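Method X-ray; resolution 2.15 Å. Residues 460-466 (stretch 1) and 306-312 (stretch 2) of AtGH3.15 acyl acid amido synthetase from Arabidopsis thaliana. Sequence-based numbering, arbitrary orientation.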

# COMPACT_ATOMS: atom_id res chain seq x y z
N LEU A 460 -8.45 -25.65 0.30
CA LEU A 460 -7.70 -24.91 1.30
C LEU A 460 -7.15 -23.65 0.65
O LEU A 460 -6.91 -23.61 -0.57
CB LEU A 460 -6.57 -25.76 1.88
CG LEU A 460 -7.10 -26.92 2.71
CD1 LEU A 460 -5.99 -27.87 3.07
CD2 LEU A 460 -7.80 -26.36 3.96
N MET A 461 -6.98 -22.62 1.46
CA MET A 461 -6.48 -21.33 1.01
C MET A 461 -5.39 -20.86 1.95
O MET A 461 -5.48 -21.07 3.17
CB MET A 461 -7.61 -20.28 0.95
CG MET A 461 -7.26 -19.00 0.16
SD MET A 461 -8.54 -17.71 0.18
CE MET A 461 -9.23 -17.90 -1.46
N LEU A 462 -4.34 -20.26 1.39
CA LEU A 462 -3.33 -19.62 2.22
C LEU A 462 -3.82 -18.22 2.58
O LEU A 462 -4.07 -17.41 1.69
CB LEU A 462 -1.99 -19.59 1.48
CG LEU A 462 -0.87 -18.86 2.21
CD1 LEU A 462 -0.53 -19.60 3.51
CD2 LEU A 462 0.36 -18.74 1.28
N MET A 463 -3.99 -17.94 3.88
CA MET A 463 -4.49 -16.63 4.28
C MET A 463 -3.38 -15.59 4.42
O MET A 463 -3.59 -14.42 4.09
CB MET A 463 -5.27 -16.72 5.58
CG MET A 463 -6.23 -17.90 5.60
SD MET A 463 -7.68 -17.70 4.53
CE MET A 463 -8.65 -16.52 5.47
N ASP A 464 -2.23 -15.99 4.95
CA ASP A 464 -1.10 -15.07 5.10
C ASP A 464 0.14 -15.93 5.31
O ASP A 464 0.04 -17.11 5.64
CB ASP A 464 -1.29 -14.09 6.28
CG ASP A 464 -0.77 -12.67 5.98
OD1 ASP A 464 -0.04 -12.49 4.99
OD2 ASP A 464 -1.15 -11.72 6.69
N PHE A 465 1.31 -15.32 5.14
CA PHE A 465 2.56 -16.02 5.39
C PHE A 465 3.65 -15.03 5.80
O PHE A 465 3.57 -13.83 5.51
CB PHE A 465 3.03 -16.82 4.17
CG PHE A 465 3.67 -15.98 3.11
CD1 PHE A 465 2.89 -15.38 2.13
CD2 PHE A 465 5.04 -15.78 3.09
CE1 PHE A 465 3.47 -14.61 1.14
CE2 PHE A 465 5.63 -14.99 2.12
CZ PHE A 465 4.84 -14.40 1.15
N THR A 466 4.65 -15.54 6.49
CA THR A 466 5.92 -14.87 6.72
C THR A 466 7.00 -15.95 6.77
O THR A 466 6.74 -17.11 6.44
CB THR A 466 5.89 -14.02 7.99
OG1 THR A 466 7.04 -13.16 8.01
CG2 THR A 466 5.88 -14.88 9.23
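Stretch 2 306-312: AQYIPLL

Stretch 2 lies against the strand that includes M461 to T466 and continues beyond, and its chain runs against the order of stretch 1. The register gives the evidence: the CA of M463 is 7.3 Å from the CA of Y308, and the CA of D464 is 7.7 Å from the CA of Q307. Further along, P310 and L311 meet M461, so a later position in one stretch faces an earlier one in the other. No backbone-to-backbone hydrogen bond joins the two, and contact is made largely by side chains, with one bridging water. Together they bury 387 Å², both sides summed.

A306 and Q307 belong to a 3-10 segment that begins earlier in the chain, with phi/psi of -58/-23 and -63/-29. A306 is out of reach of the strand, but its O accepts a hydrogen bond from the N of I309 at 3.3 Å, which ties the 3-10 segment to the helix that follows. Q307 directs its CA-to-CB bond toward stretch 1, and with chi1 and chi2 both m its CD comes 4.0 Å from CE1 of F465, at the edge of the ring and near its plane. The Q307 backbone also faces the strand through a water, which donates to O of L462 at 2.5 Å and, weakly, to O of Q307 at 3.3 Å.

Y308 has phi/psi of -90/-1. Its CA-to-CB bond points sideways, yet the ring, carried by an m chi1, brings its far end to the strand. There OH of Y308 lies 2.6 Å from OD1 of D464, a weak hydrogen bond; OD2 of D464 is also near, 3.1 Å from the same OH, so the proton's acceptor is not settled. CE1 of Y308 is 3.7 Å from O of M463, an oblique approach to the ring.

I309 to L312 are helical, and the helix continues; the N of L312 donates to O of Y308 at 2.9 Å. I309 is out of reach, whereas P310 and L311 both point their CA-to-CB bonds toward the strand. CB of P310 packs 3.6 Å from CE of M461, whose side chain, with chi1 and chi2 both t and chi3 at -104°, reaches toward the helix. L311, the residue with the largest area covered, 63 Å², touches two methionines: its CB is 4.0 Å from SD of M461, and its CD2 is 3.5 Å from CE of M463. L312 turns out of reach, closing the contact.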

# COMPACT_ATOMS: atom_id res chain seq x y z
N ALA A 306 -0.79 -8.45 -3.62
CA ALA A 306 -1.41 -9.38 -4.57
C ALA A 306 -1.81 -10.69 -3.91
O ALA A 306 -2.71 -11.38 -4.41
CB ALA A 306 -0.48 -9.66 -5.75
N GLN A 307 -1.16 -11.04 -2.79
CA GLN A 307 -1.45 -12.30 -2.11
C GLN A 307 -2.88 -12.37 -1.59
O GLN A 307 -3.43 -13.46 -1.47
CB GLN A 307 -0.48 -12.49 -0.94
CG GLN A 307 0.98 -12.70 -1.36
CD GLN A 307 1.21 -14.02 -2.09
OE1 GLN A 307 0.65 -15.07 -1.73
NE2 GLN A 307 2.05 -13.98 -3.13
N TYR A 308 -3.48 -11.23 -1.26
CA TYR A 308 -4.80 -11.18 -0.64
C TYR A 308 -5.92 -11.11 -1.66
O TYR A 308 -7.09 -11.10 -1.27
CB TYR A 308 -4.88 -9.99 0.31
CG TYR A 308 -3.76 -10.00 1.34
CD1 TYR A 308 -3.84 -10.81 2.47
CD2 TYR A 308 -2.60 -9.24 1.15
CE1 TYR A 308 -2.79 -10.84 3.40
CE2 TYR A 308 -1.55 -9.25 2.07
CZ TYR A 308 -1.64 -10.06 3.19
OH TYR A 308 -0.60 -10.07 4.09
N ILE A 309 -5.60 -11.07 -2.94
CA ILE A 309 -6.64 -10.91 -3.95
C ILE A 309 -7.67 -12.05 -3.90
O ILE A 309 -8.87 -11.74 -3.87
CB ILE A 309 -6.00 -10.76 -5.35
CG1 ILE A 309 -5.33 -9.39 -5.49
CG2 ILE A 309 -7.03 -10.94 -6.45
CD1 ILE A 309 -4.50 -9.29 -6.78
N PRO A 310 -7.28 -13.32 -3.86
CA PRO A 310 -8.33 -14.37 -3.82
C PRO A 310 -9.26 -14.23 -2.64
O PRO A 310 -10.48 -14.40 -2.79
CB PRO A 310 -7.51 -15.67 -3.77
CG PRO A 310 -6.23 -15.34 -4.46
CD PRO A 310 -5.94 -13.91 -4.05
N LEU A 311 -8.74 -13.91 -1.46
CA LEU A 311 -9.60 -13.79 -0.29
C LEU A 311 -10.48 -12.54 -0.38
O LEU A 311 -11.67 -12.59 -0.04
CB LEU A 311 -8.76 -13.78 0.98
CG LEU A 311 -9.60 -13.71 2.25
CD1 LEU A 311 -10.55 -14.90 2.37
CD2 LEU A 311 -8.68 -13.61 3.46
N LEU A 312 -9.92 -11.42 -0.83
CA LEU A 312 -10.73 -10.22 -0.95
C LEU A 312 -11.82 -10.40 -1.99
O LEU A 312 -12.94 -9.92 -1.82
CB LEU A 312 -9.83 -9.02 -1.28
CG LEU A 312 -10.48 -7.65 -1.43
CD1 LEU A 312 -11.30 -7.31 -0.18
CD2 LEU A 312 -9.43 -6.56 -1.71
O HOH W 1 -2.48 -15.99 0.47